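Local coordinates for protein putative hydrolase (Bacteroides ovatus, PDB 4HBS) that is of unknown function but, as a five-bladed beta-propeller related to the beta-fructosidase superfamily, is probably a hydrolase, perhaps acting on carbohydrates, at residues Q171-A176 against R254-Q259; T191-Y196 against D215-H220; L222-T227 against L238-N243; Y244-A249 against S286-L291; F316-L321 against Q354-V359. One frame throughout, in Å; residues are numbered along the deposited sequence.

All five contacts belong to one five-bladed beta-propeller chain. Interactions 1 and 2 share the four-stranded sheet 156-218, where strands 169-178 and 187-197 are neighbours; their centres lie about 7 Å apart. Interactions 3 and 4, about 10 Å apart between centres, meet on the next sheet along the chain, at adjacent strands 236-242 and 245-251. Interaction 1 ties these two blades together, and interactions 2 and 3 fall within the chain loop it closes. Interaction 4 reaches on toward the 298-340 sheet, and interaction 5 joins that sheet to the one holding 356-361, about 27 Å from interaction 1 between centres. Interactions 1, 4 and 5 join blades; 2 and 3 belong to single ones.

Interaction 1. Residues Q171-A176 against R254-Q259; sequences QMLWGA and RDLGSQ
The carboxamide of Q171 meets the turn at D255-L256 with both of its polar atoms. Its OE1 accepts the backbone N-H of L256 at 2.8 Å in a nearly straight bond (167° at the hydrogen), the donor tilted somewhat from the carbonyl plane, while NE2 gives a hydrogen to D255 OD1 at 2.7 Å. The carboxylate oxygen lies in the amide plane of Q171, yet the amide approaches it from above the carboxylate plane, the two groups being turned 42° against each other. Next to this polar pair, the L256 side chain slides past that of Q171 in the opposite direction, and its CD2 reaches L173 CD2 at 4.0 Å. Strand 169-178 is the second strand of one propeller blade, whereas 254-259 belongs to the loop joining strands 245-251 and 260-265 of the next, and the contact therefore bridges two blades. The loop is shaped by a type I turn from D255 to S258. D255 OD1 also takes the backbone N-H of G257 at 3.0 Å, an Asx turn, and this second donor comes from the face opposite to Q171 NE2, which leaves the oxygen gripped from both sides. The CG of D255, anti to the backbone N (chi1 -168°), is thereby placed 3.8 Å from Q171 NE2. Farther out, L256 also packs on L193 of the neighbouring strand, and T253 OG1 is hydrogen-bonded to D255 N and to S258 OG.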
# COMPACT_ATOMS: atom_id res chain seq x y z
N GLN A 171 9.99 11.85 -3.67
CA GLN A 171 10.47 10.94 -4.71
C GLN A 171 9.70 9.66 -4.55
O GLN A 171 9.70 9.09 -3.45
CB GLN A 171 11.97 10.66 -4.56
CG GLN A 171 12.83 11.88 -4.30
CD GLN A 171 14.25 11.44 -4.18
OE1 GLN A 171 14.63 10.80 -3.19
NE2 GLN A 171 15.06 11.68 -5.20
N MSE A 172 9.02 9.21 -5.62
CA MSE A 172 8.19 8.02 -5.59
C MSE A 172 8.54 7.05 -6.70
O MSE A 172 8.84 7.48 -7.82
CB MSE A 172 6.73 8.44 -5.74
CG MSE A 172 5.78 7.27 -5.97
SE MSE A 172 3.99 7.73 -5.68
CE MSE A 172 3.42 6.05 -5.10
N LEU A 173 8.40 5.73 -6.43
CA LEU A 173 8.58 4.70 -7.44
C LEU A 173 7.21 4.24 -7.97
O LEU A 173 6.30 3.97 -7.18
CB LEU A 173 9.34 3.48 -6.92
CG LEU A 173 10.71 3.66 -6.35
CD1 LEU A 173 11.22 2.37 -5.83
CD2 LEU A 173 11.69 4.21 -7.36
N TRP A 174 7.10 4.11 -9.28
CA TRP A 174 5.92 3.61 -9.96
C TRP A 174 6.37 2.33 -10.70
O TRP A 174 7.30 2.39 -11.50
CB TRP A 174 5.38 4.68 -10.93
CG TRP A 174 4.66 5.82 -10.29
CD1 TRP A 174 5.10 7.10 -10.17
CD2 TRP A 174 3.33 5.79 -9.74
NE1 TRP A 174 4.13 7.88 -9.57
CE2 TRP A 174 3.04 7.09 -9.27
CE3 TRP A 174 2.36 4.79 -9.59
CZ2 TRP A 174 1.82 7.41 -8.64
CZ3 TRP A 174 1.15 5.11 -8.99
CH2 TRP A 174 0.91 6.39 -8.48
N GLY A 175 5.74 1.20 -10.38
CA GLY A 175 6.08 -0.09 -10.98
C GLY A 175 5.39 -0.31 -12.31
O GLY A 175 4.16 -0.26 -12.36
N ALA A 176 6.18 -0.55 -13.39
CA ALA A 176 5.65 -0.78 -14.75
C ALA A 176 5.06 -2.16 -14.85
O ALA A 176 5.76 -3.11 -14.55
CB ALA A 176 6.76 -0.62 -15.77
N ARG A 254 20.27 9.27 1.08
CA ARG A 254 18.81 9.45 1.26
C ARG A 254 18.12 9.86 -0.07
O ARG A 254 16.90 9.98 -0.09
CB ARG A 254 18.51 10.46 2.37
CG ARG A 254 18.91 9.93 3.73
CD ARG A 254 18.46 10.82 4.87
NE ARG A 254 19.21 10.55 6.10
CZ ARG A 254 19.00 9.53 6.93
NH1 ARG A 254 18.05 8.63 6.67
NH2 ARG A 254 19.74 9.39 8.02
N ASP A 255 18.91 10.09 -1.17
CA ASP A 255 18.35 10.35 -2.50
C ASP A 255 17.89 9.00 -3.06
O ASP A 255 18.70 8.09 -3.20
CB ASP A 255 19.40 11.02 -3.43
CG ASP A 255 18.86 11.59 -4.74
OD1 ASP A 255 17.76 11.17 -5.17
OD2 ASP A 255 19.56 12.42 -5.37
N LEU A 256 16.60 8.85 -3.36
CA LEU A 256 16.08 7.60 -3.93
C LEU A 256 16.80 7.28 -5.27
O LEU A 256 17.01 6.10 -5.58
CB LEU A 256 14.55 7.70 -4.13
CG LEU A 256 13.77 6.44 -4.46
CD1 LEU A 256 14.14 5.28 -3.55
CD2 LEU A 256 12.29 6.71 -4.34
N GLY A 257 17.24 8.31 -6.00
CA GLY A 257 17.98 8.16 -7.25
C GLY A 257 19.45 7.77 -7.12
O GLY A 257 20.12 7.64 -8.15
N SER A 258 19.98 7.57 -5.87
CA SER A 258 21.37 7.13 -5.61
C SER A 258 21.64 5.78 -6.21
O SER A 258 20.70 5.09 -6.60
CB SER A 258 21.62 6.99 -4.11
OG SER A 258 21.17 8.08 -3.35
N GLN A 259 22.91 5.35 -6.19
CA GLN A 259 23.26 4.02 -6.68
C GLN A 259 22.66 2.96 -5.76
O GLN A 259 22.72 3.09 -4.53
CB GLN A 259 24.79 3.84 -6.77
CG GLN A 259 25.22 2.43 -7.16
CD GLN A 259 26.48 2.43 -8.00
OE1 GLN A 259 27.58 2.68 -7.49
NE2 GLN A 259 26.35 2.18 -9.30

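Interaction 2. Residues T191-Y196 against D215-H220; sequences TCLATY and DNFNDH
T191 and N218 are joined by two backbone hydrogen bonds, T191 N to N218 O at 3.3 Å and N218 N to T191 O at 3.2 Å, and so form an antiparallel hydrogen-bonded pair. Their side chains lie side by side and point the same way; the hydroxyl of T191 is held by R188. Apolar contact centres on L193 and F217. L193 CB sits over one face of the F217 ring, 3.8 Å from its centroid and 18° off the normal, in a CH-pi contact, while CD2 of the same leucine reaches F217 CE1 at 3.5 Å. F217 CG is anti to the backbone N (chi1 -173°), and the phenylalanine and leucine side chains cross obliquely. F217 CB lies 3.4 Å from T191 O. A looser approach is that of C192 SG to D215 OD2 at 3.9 Å; the carboxylate of D215 has its stronger partners in R213 and Y158. The backbone turns a corner at D215-F217, interrupting the pairing between the strands before it resumes at N218. This is the edge of an antiparallel four-stranded propeller blade, where strand 210-218, interrupted at this corner, is the outer edge strand, next to 187-197.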
# COMPACT_ATOMS: atom_id res chain seq x y z
N THR A 191 10.60 0.09 -13.53
CA THR A 191 10.23 1.10 -12.54
C THR A 191 10.46 2.49 -13.10
O THR A 191 11.35 2.69 -13.94
CB THR A 191 11.04 0.92 -11.24
OG1 THR A 191 10.82 -0.40 -10.73
CG2 THR A 191 10.68 1.95 -10.17
N CYS A 192 9.68 3.46 -12.61
CA CYS A 192 9.80 4.86 -12.95
C CYS A 192 10.05 5.62 -11.70
O CYS A 192 9.37 5.35 -10.72
CB CYS A 192 8.55 5.34 -13.65
SG CYS A 192 8.36 7.15 -13.67
N LEU A 193 10.99 6.59 -11.70
CA LEU A 193 11.23 7.44 -10.54
C LEU A 193 10.58 8.77 -10.80
O LEU A 193 11.05 9.53 -11.65
CB LEU A 193 12.73 7.60 -10.24
CG LEU A 193 13.11 8.54 -9.06
CD1 LEU A 193 12.42 8.12 -7.79
CD2 LEU A 193 14.61 8.55 -8.82
N ALA A 194 9.46 9.05 -10.09
CA ALA A 194 8.69 10.29 -10.22
C ALA A 194 9.04 11.23 -9.07
O ALA A 194 9.10 10.78 -7.93
CB ALA A 194 7.21 9.98 -10.19
N THR A 195 9.28 12.53 -9.35
CA THR A 195 9.59 13.53 -8.31
C THR A 195 8.44 14.52 -8.25
O THR A 195 8.08 15.09 -9.29
CB THR A 195 10.94 14.20 -8.57
OG1 THR A 195 11.96 13.20 -8.57
CG2 THR A 195 11.28 15.26 -7.53
N TYR A 196 7.84 14.73 -7.06
CA TYR A 196 6.71 15.62 -6.87
C TYR A 196 7.08 16.88 -6.04
O TYR A 196 7.84 16.77 -5.08
CB TYR A 196 5.58 14.86 -6.16
CG TYR A 196 4.97 13.75 -7.00
CD1 TYR A 196 3.93 14.01 -7.89
CD2 TYR A 196 5.46 12.45 -6.93
CE1 TYR A 196 3.40 13.01 -8.69
CE2 TYR A 196 4.91 11.44 -7.71
CZ TYR A 196 3.89 11.72 -8.59
OH TYR A 196 3.38 10.69 -9.37
N ASP A 215 11.07 7.40 -16.71
CA ASP A 215 10.36 6.15 -17.02
C ASP A 215 11.30 4.97 -17.32
O ASP A 215 10.84 3.83 -17.26
CB ASP A 215 9.39 6.33 -18.17
CG ASP A 215 8.28 7.28 -17.80
OD1 ASP A 215 8.51 8.51 -17.86
OD2 ASP A 215 7.21 6.81 -17.35
N ASN A 216 12.61 5.23 -17.59
CA ASN A 216 13.62 4.19 -17.83
C ASN A 216 14.57 4.04 -16.61
O ASN A 216 15.72 3.65 -16.78
CB ASN A 216 14.45 4.52 -19.10
CG ASN A 216 13.64 5.00 -20.30
OD1 ASN A 216 12.89 4.22 -20.92
ND2 ASN A 216 13.79 6.27 -20.67
N PHE A 217 14.06 4.31 -15.37
CA PHE A 217 14.85 4.19 -14.12
C PHE A 217 15.36 2.72 -13.97
O PHE A 217 16.57 2.51 -13.85
CB PHE A 217 13.98 4.64 -12.92
CG PHE A 217 14.71 4.73 -11.61
CD1 PHE A 217 15.64 5.73 -11.38
CD2 PHE A 217 14.40 3.88 -10.56
CE1 PHE A 217 16.31 5.82 -10.16
CE2 PHE A 217 15.08 3.96 -9.35
CZ PHE A 217 16.04 4.94 -9.16
N ASN A 218 14.45 1.74 -14.03
CA ASN A 218 14.77 0.29 -14.03
C ASN A 218 14.06 -0.40 -15.15
O ASN A 218 13.06 0.11 -15.66
CB ASN A 218 14.29 -0.44 -12.74
CG ASN A 218 14.76 0.06 -11.42
OD1 ASN A 218 15.80 0.70 -11.29
ND2 ASN A 218 14.08 -0.42 -10.37
N ASP A 219 14.51 -1.61 -15.47
CA ASP A 219 13.81 -2.55 -16.35
C ASP A 219 13.77 -3.88 -15.58
O ASP A 219 13.69 -4.96 -16.16
CB ASP A 219 14.46 -2.64 -17.74
CG ASP A 219 15.84 -3.24 -17.80
OD1 ASP A 219 16.52 -3.30 -16.74
OD2 ASP A 219 16.27 -3.63 -18.91
N HIS A 220 13.76 -3.77 -14.23
CA HIS A 220 13.85 -4.87 -13.30
C HIS A 220 12.55 -5.63 -13.19
O HIS A 220 11.47 -5.03 -13.10
CB HIS A 220 14.24 -4.36 -11.88
CG HIS A 220 15.59 -3.71 -11.78
ND1 HIS A 220 16.48 -3.68 -12.84
CD2 HIS A 220 16.15 -3.06 -10.73
CE1 HIS A 220 17.54 -3.01 -12.41
NE2 HIS A 220 17.38 -2.61 -11.15

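Interaction 3. Residues L222-T227 against L238-N243; sequences LGYGDT and LYTTSN
L222 begins the contact, its CD2 touching S242 CB at 3.7 Å; the hydroxyl of S242 is engaged by E284 of helix 280-285. At G223 the chain enters a type II turn that ends at D226, and G223 N lies 3.0 Å from T240 OG1. The ring of Y224 then takes T240 CG2 over one face, 3.8 Å from the centroid and 17° off the normal, offset toward the rim, and meets L238 O at its edge. T240 CG2 stands between the backbone N and the carbonyl carbon, with OG1 anti to N (chi1 -161°), which turns the methyl to the tyrosine and the hydroxyl to G223. This loop leads into strand 227-230, the first strand of a propeller blade, and strand 236-242 is its antiparallel neighbour; the turn is laid against this second strand before regular pairing begins. G225, whose positive phi (106°) suits a residue without a side chain, donates its N-H to Y239 O at 3.1 Å. D226 turns its carboxylate to R188, to which it is salt-bridged. At T227 the carbonyl accepts Y239 N-H at 3.2 Å, and OG1, itself hydrogen-bonded to P298 O, approaches Y239 CB at 3.5 Å with the two side chains crossing at about a right angle.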
# COMPACT_ATOMS: atom_id res chain seq x y z
N LEU A 222 12.05 -7.76 -10.51
CA LEU A 222 11.76 -7.71 -9.08
C LEU A 222 11.38 -6.27 -8.70
O LEU A 222 11.93 -5.31 -9.25
CB LEU A 222 13.00 -8.17 -8.27
CG LEU A 222 13.55 -9.57 -8.60
CD1 LEU A 222 15.01 -9.69 -8.18
CD2 LEU A 222 12.73 -10.66 -7.94
N GLY A 223 10.42 -6.13 -7.79
CA GLY A 223 9.92 -4.83 -7.38
C GLY A 223 10.61 -4.23 -6.17
O GLY A 223 9.92 -3.89 -5.21
N TYR A 224 11.97 -4.10 -6.19
CA TYR A 224 12.70 -3.50 -5.06
C TYR A 224 12.19 -2.09 -4.86
O TYR A 224 12.19 -1.31 -5.81
CB TYR A 224 14.21 -3.48 -5.29
CG TYR A 224 14.87 -4.83 -5.18
CD1 TYR A 224 15.09 -5.42 -3.95
CD2 TYR A 224 15.36 -5.48 -6.32
CE1 TYR A 224 15.77 -6.64 -3.84
CE2 TYR A 224 16.03 -6.70 -6.22
CZ TYR A 224 16.22 -7.28 -4.98
OH TYR A 224 16.89 -8.48 -4.85
N GLY A 225 11.68 -1.81 -3.66
CA GLY A 225 11.13 -0.50 -3.32
C GLY A 225 9.62 -0.43 -3.23
O GLY A 225 9.09 0.65 -2.94
N ASP A 226 8.89 -1.57 -3.47
CA ASP A 226 7.42 -1.60 -3.33
C ASP A 226 7.05 -1.14 -1.91
O ASP A 226 6.03 -0.48 -1.71
CB ASP A 226 6.86 -2.99 -3.63
CG ASP A 226 6.84 -3.39 -5.09
OD1 ASP A 226 6.80 -2.49 -5.96
OD2 ASP A 226 6.86 -4.61 -5.37
N THR A 227 7.91 -1.51 -0.92
CA THR A 227 7.90 -1.02 0.45
C THR A 227 9.32 -0.51 0.70
O THR A 227 10.25 -0.88 -0.03
CB THR A 227 7.45 -2.08 1.46
OG1 THR A 227 8.48 -3.05 1.63
CG2 THR A 227 6.14 -2.73 1.07
N LEU A 238 15.04 -0.96 0.44
CA LEU A 238 14.05 -1.25 -0.60
C LEU A 238 13.77 -2.75 -0.60
O LEU A 238 14.71 -3.52 -0.81
CB LEU A 238 14.61 -0.81 -1.96
CG LEU A 238 15.34 0.52 -2.01
CD1 LEU A 238 16.34 0.53 -3.13
CD2 LEU A 238 14.38 1.65 -2.14
N TYR A 239 12.53 -3.17 -0.32
CA TYR A 239 12.20 -4.60 -0.24
C TYR A 239 11.36 -5.06 -1.41
O TYR A 239 10.72 -4.25 -2.09
CB TYR A 239 11.43 -4.93 1.06
CG TYR A 239 12.12 -4.46 2.30
CD1 TYR A 239 12.01 -3.14 2.72
CD2 TYR A 239 12.97 -5.30 3.00
CE1 TYR A 239 12.72 -2.67 3.82
CE2 TYR A 239 13.68 -4.84 4.11
CZ TYR A 239 13.55 -3.52 4.52
OH TYR A 239 14.25 -3.03 5.60
N THR A 240 11.30 -6.38 -1.59
CA THR A 240 10.47 -7.03 -2.60
C THR A 240 10.31 -8.48 -2.23
O THR A 240 11.03 -8.97 -1.36
CB THR A 240 11.06 -6.88 -4.03
OG1 THR A 240 10.02 -7.13 -4.99
CG2 THR A 240 12.29 -7.78 -4.27
N THR A 241 9.37 -9.15 -2.89
CA THR A 241 9.17 -10.58 -2.76
C THR A 241 9.11 -11.20 -4.12
O THR A 241 8.77 -10.53 -5.10
CB THR A 241 7.92 -10.95 -1.93
OG1 THR A 241 6.78 -10.24 -2.41
CG2 THR A 241 8.12 -10.71 -0.45
N SER A 242 9.49 -12.47 -4.19
CA SER A 242 9.45 -13.31 -5.38
C SER A 242 9.13 -14.72 -4.88
O SER A 242 9.93 -15.27 -4.14
CB SER A 242 10.77 -13.25 -6.14
OG SER A 242 10.67 -13.85 -7.42
N ASN A 243 7.93 -15.25 -5.18
CA ASN A 243 7.48 -16.57 -4.67
C ASN A 243 7.54 -16.60 -3.13
O ASN A 243 8.09 -17.53 -2.53
CB ASN A 243 8.27 -17.73 -5.29
CG ASN A 243 7.80 -18.05 -6.67
OD1 ASN A 243 7.05 -19.02 -6.87
ND2 ASN A 243 8.19 -17.24 -7.64

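Interaction 4. Residues Y244-A249 against S286-L291; sequences YKVAVA and STIIPL
V246 and I289 come together through their first torsions: V246 CG2 is anti to the carbonyl carbon, and I289 CG1 lies between its backbone N and carbonyl carbon (chi1 53°), which sets CG1 next to V246. I289 CD1, at the end of an extended second torsion, lies 3.7 Å from V246 CG2, the two side chains crossing at about a right angle. I288 has the same first-torsion position (chi1 67°), and its branches divide: CG1 meets V246 CG1 at 3.9 Å, while CG2 packs on V248 CG1 at 3.8 Å. The backbone supplies the firm polar link. I288 N donates to V246 O at 2.7 Å, and the donor lies almost on the line of the C=O bond (168°). T287 CA adds a C-H...O contact to that oxygen at 3.3 Å. At the N-H of the same valine, T287 OG1 accepts weakly from V246 N, at 3.3 Å and well off straight, beside the first carbons of K245, whose NZ turns to N243 O. M309 of strand 306-312 packs on both V246 and I289, and Y239 on I288. The segment following helix 280-285 thus runs across a strand of one propeller blade on its way to strand 298-303, as the connection between two blades, packed by V246, V248, I288 and I289.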
# COMPACT_ATOMS: atom_id res chain seq x y z
N TYR A 244 7.01 -15.53 -2.51
CA TYR A 244 6.91 -15.32 -1.07
C TYR A 244 8.27 -15.35 -0.32
O TYR A 244 8.29 -15.57 0.89
CB TYR A 244 5.93 -16.32 -0.47
CG TYR A 244 4.57 -16.28 -1.12
CD1 TYR A 244 3.65 -15.28 -0.80
CD2 TYR A 244 4.22 -17.19 -2.11
CE1 TYR A 244 2.40 -15.22 -1.43
CE2 TYR A 244 2.97 -17.14 -2.74
CZ TYR A 244 2.08 -16.13 -2.43
OH TYR A 244 0.83 -16.08 -3.02
N LYS A 245 9.38 -15.03 -1.02
CA LYS A 245 10.72 -14.93 -0.42
C LYS A 245 11.04 -13.47 -0.42
O LYS A 245 10.87 -12.84 -1.46
CB LYS A 245 11.75 -15.74 -1.21
CG LYS A 245 11.68 -17.22 -0.87
CD LYS A 245 12.02 -18.14 -2.03
CE LYS A 245 11.41 -19.51 -1.87
NZ LYS A 245 10.00 -19.55 -2.36
N VAL A 246 11.44 -12.90 0.74
CA VAL A 246 11.69 -11.45 0.89
C VAL A 246 13.14 -11.12 0.64
O VAL A 246 13.99 -11.55 1.41
CB VAL A 246 11.27 -10.94 2.29
CG1 VAL A 246 11.47 -9.43 2.40
CG2 VAL A 246 9.84 -11.33 2.62
N ALA A 247 13.43 -10.33 -0.41
CA ALA A 247 14.79 -9.87 -0.73
C ALA A 247 14.89 -8.36 -0.45
O ALA A 247 13.87 -7.68 -0.44
CB ALA A 247 15.10 -10.16 -2.19
N VAL A 248 16.09 -7.85 -0.23
CA VAL A 248 16.29 -6.44 0.09
C VAL A 248 17.45 -5.81 -0.73
O VAL A 248 18.45 -6.47 -1.06
CB VAL A 248 16.53 -6.26 1.62
CG1 VAL A 248 17.82 -6.96 2.08
CG2 VAL A 248 16.55 -4.79 2.03
N ALA A 249 17.28 -4.51 -1.04
CA ALA A 249 18.27 -3.66 -1.71
C ALA A 249 18.32 -2.35 -0.94
O ALA A 249 17.49 -2.16 -0.05
CB ALA A 249 17.87 -3.41 -3.15
N SER A 286 18.44 -15.51 -1.57
CA SER A 286 18.81 -14.45 -0.63
C SER A 286 17.62 -13.96 0.22
O SER A 286 17.55 -12.77 0.55
CB SER A 286 19.38 -13.27 -1.42
OG SER A 286 20.21 -13.73 -2.46
N THR A 287 16.66 -14.85 0.55
CA THR A 287 15.50 -14.48 1.37
C THR A 287 15.98 -13.96 2.75
O THR A 287 16.89 -14.57 3.33
CB THR A 287 14.51 -15.66 1.51
OG1 THR A 287 13.34 -15.18 2.17
CG2 THR A 287 15.08 -16.85 2.29
N ILE A 288 15.42 -12.83 3.25
CA ILE A 288 15.82 -12.28 4.54
C ILE A 288 14.85 -12.69 5.67
O ILE A 288 15.06 -12.28 6.80
CB ILE A 288 16.08 -10.74 4.50
CG1 ILE A 288 14.81 -9.90 4.26
CG2 ILE A 288 17.16 -10.42 3.46
CD1 ILE A 288 14.95 -8.49 4.65
N ILE A 289 13.85 -13.55 5.39
CA ILE A 289 12.92 -14.12 6.38
C ILE A 289 13.29 -15.61 6.50
O ILE A 289 14.12 -16.06 5.70
CB ILE A 289 11.42 -13.90 5.98
CG1 ILE A 289 11.12 -14.41 4.55
CG2 ILE A 289 11.09 -12.44 6.09
CD1 ILE A 289 9.68 -14.60 4.25
N PRO A 290 12.74 -16.42 7.43
CA PRO A 290 13.14 -17.84 7.48
C PRO A 290 12.75 -18.60 6.20
O PRO A 290 11.85 -18.17 5.46
CB PRO A 290 12.41 -18.38 8.71
CG PRO A 290 12.04 -17.17 9.50
CD PRO A 290 11.77 -16.11 8.50
N LEU A 291 13.42 -19.73 5.94
CA LEU A 291 13.17 -20.55 4.72
C LEU A 291 11.84 -21.33 4.83
O LEU A 291 11.26 -21.74 3.82
CB LEU A 291 14.34 -21.53 4.47
CG LEU A 291 15.59 -20.92 3.82
CD1 LEU A 291 16.20 -19.79 4.66
CD2 LEU A 291 16.64 -22.00 3.56

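Interaction 5. Residues F316-L321 against Q354-V359; sequences FGRDVL and QHVYMV
The F316 ring lies face to face over the imidazole of H355, with centroids 3.8 Å apart and planes inclined by only 16°. H355 CG sits above the centre of the phenyl face, and the closest pair is F316 CD2 to H355 CD2 at 3.3 Å; in return CD2 of the phenylalanine is offset toward the rim of the imidazole. H355 CB also lies over the phenyl face, and the opposite face of the imidazole is covered by Q354 CG. F316 CG is anti to the carbonyl carbon (chi1 -56°). At the ring edge Y357 CB lies 3.9 Å from F316 CD1, with V356 O near the ring plane as well. F316 lies in the loop before 319-325, the third strand of one propeller blade, and the H355 segment lies on or next to 356-361, an edge strand of another. A water links the two segments, donating to F316 O at 2.7 Å and accepting from V356 N at 3.3 Å. Q312 NE2 makes a second bridge, hydrogen-bonded to both V356 O and G317 O. R318 CG lies 3.9 Å from V356 CG1, the side chains crossing at about a right angle and the guanidinium held by L341 O; V320 CG2 packs on V359 CG1 at 3.9 Å. H355 ND1 is hydrogen-bonded to a glycerol, probably from the crystallisation liquor; Y357 OH bonds D59.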
# COMPACT_ATOMS: atom_id res chain seq x y z
N PHE A 316 -2.94 -15.25 -0.22
CA PHE A 316 -4.02 -14.37 0.24
C PHE A 316 -4.56 -14.80 1.61
O PHE A 316 -5.79 -14.86 1.82
CB PHE A 316 -5.16 -14.33 -0.78
CG PHE A 316 -4.73 -13.92 -2.16
CD1 PHE A 316 -4.40 -12.61 -2.44
CD2 PHE A 316 -4.73 -14.83 -3.21
CE1 PHE A 316 -4.08 -12.20 -3.73
CE2 PHE A 316 -4.37 -14.44 -4.50
CZ PHE A 316 -4.07 -13.12 -4.76
N GLY A 317 -3.65 -15.13 2.52
CA GLY A 317 -4.04 -15.57 3.84
C GLY A 317 -4.55 -14.40 4.65
O GLY A 317 -4.16 -13.26 4.43
N ARG A 318 -5.47 -14.69 5.55
CA ARG A 318 -6.05 -13.68 6.42
C ARG A 318 -5.13 -13.45 7.60
O ARG A 318 -5.28 -12.42 8.25
CB ARG A 318 -7.46 -14.09 6.89
CG ARG A 318 -8.43 -14.29 5.74
CD ARG A 318 -9.86 -14.58 6.18
NE ARG A 318 -10.02 -15.88 6.88
CZ ARG A 318 -10.40 -16.06 8.15
NH1 ARG A 318 -10.64 -15.01 8.95
NH2 ARG A 318 -10.53 -17.29 8.65
N ASP A 319 -4.17 -14.38 7.90
CA ASP A 319 -3.22 -14.18 9.01
C ASP A 319 -2.17 -13.10 8.65
O ASP A 319 -1.48 -13.24 7.65
CB ASP A 319 -2.51 -15.50 9.41
CG ASP A 319 -3.36 -16.54 10.14
OD1 ASP A 319 -4.50 -16.21 10.53
OD2 ASP A 319 -2.86 -17.67 10.36
N VAL A 320 -2.09 -12.03 9.47
CA VAL A 320 -1.11 -10.95 9.32
C VAL A 320 0.09 -11.36 10.14
O VAL A 320 -0.05 -11.52 11.35
CB VAL A 320 -1.68 -9.59 9.78
CG1 VAL A 320 -0.61 -8.50 9.73
CG2 VAL A 320 -2.89 -9.21 8.93
N LEU A 321 1.25 -11.58 9.50
CA LEU A 321 2.46 -12.07 10.16
C LEU A 321 3.39 -10.97 10.60
O LEU A 321 3.41 -9.90 10.01
CB LEU A 321 3.23 -12.99 9.21
CG LEU A 321 2.43 -14.12 8.60
CD1 LEU A 321 3.32 -14.97 7.74
CD2 LEU A 321 1.73 -14.95 9.67
N GLN A 354 -13.68 -12.62 -2.20
CA GLN A 354 -12.70 -13.52 -2.82
C GLN A 354 -11.36 -13.47 -2.12
O GLN A 354 -10.98 -14.46 -1.48
CB GLN A 354 -12.54 -13.24 -4.33
CG GLN A 354 -11.69 -14.28 -5.10
CD GLN A 354 -11.29 -13.82 -6.49
OE1 GLN A 354 -10.86 -12.69 -6.70
NE2 GLN A 354 -11.37 -14.70 -7.49
N HIS A 355 -10.63 -12.35 -2.24
CA HIS A 355 -9.27 -12.22 -1.70
C HIS A 355 -9.08 -10.99 -0.86
O HIS A 355 -9.64 -9.95 -1.15
CB HIS A 355 -8.23 -12.15 -2.83
CG HIS A 355 -8.08 -13.41 -3.61
ND1 HIS A 355 -7.96 -13.40 -4.99
CD2 HIS A 355 -8.06 -14.70 -3.18
CE1 HIS A 355 -7.85 -14.66 -5.36
NE2 HIS A 355 -7.91 -15.49 -4.31
N VAL A 356 -8.22 -11.11 0.14
CA VAL A 356 -7.79 -10.01 0.95
C VAL A 356 -6.30 -9.88 0.59
O VAL A 356 -5.61 -10.90 0.48
CB VAL A 356 -8.09 -10.11 2.47
CG1 VAL A 356 -7.75 -11.49 3.04
CG2 VAL A 356 -7.39 -9.01 3.24
N TYR A 357 -5.85 -8.69 0.29
CA TYR A 357 -4.47 -8.51 -0.13
C TYR A 357 -4.01 -7.11 0.19
O TYR A 357 -4.76 -6.36 0.82
CB TYR A 357 -4.33 -8.83 -1.63
CG TYR A 357 -5.22 -8.00 -2.53
CD1 TYR A 357 -6.56 -8.32 -2.71
CD2 TYR A 357 -4.70 -6.93 -3.25
CE1 TYR A 357 -7.39 -7.55 -3.53
CE2 TYR A 357 -5.50 -6.17 -4.10
CZ TYR A 357 -6.85 -6.50 -4.25
OH TYR A 357 -7.64 -5.79 -5.11
N MSE A 358 -2.75 -6.79 -0.12
CA MSE A 358 -2.18 -5.49 0.13
C MSE A 358 -2.39 -5.06 1.59
O MSE A 358 -2.97 -4.00 1.87
CB MSE A 358 -2.80 -4.47 -0.82
CG MSE A 358 -1.89 -3.32 -1.11
SE MSE A 358 -0.55 -3.77 -2.40
CE MSE A 358 -1.74 -3.78 -3.99
N VAL A 359 -1.94 -5.90 2.52
CA VAL A 359 -2.05 -5.57 3.93
C VAL A 359 -0.92 -4.59 4.18
O VAL A 359 0.25 -4.99 4.19
CB VAL A 359 -2.01 -6.81 4.83
CG1 VAL A 359 -2.16 -6.42 6.29
CG2 VAL A 359 -3.12 -7.78 4.43
O HOH W 1 -8.34 -14.25 1.16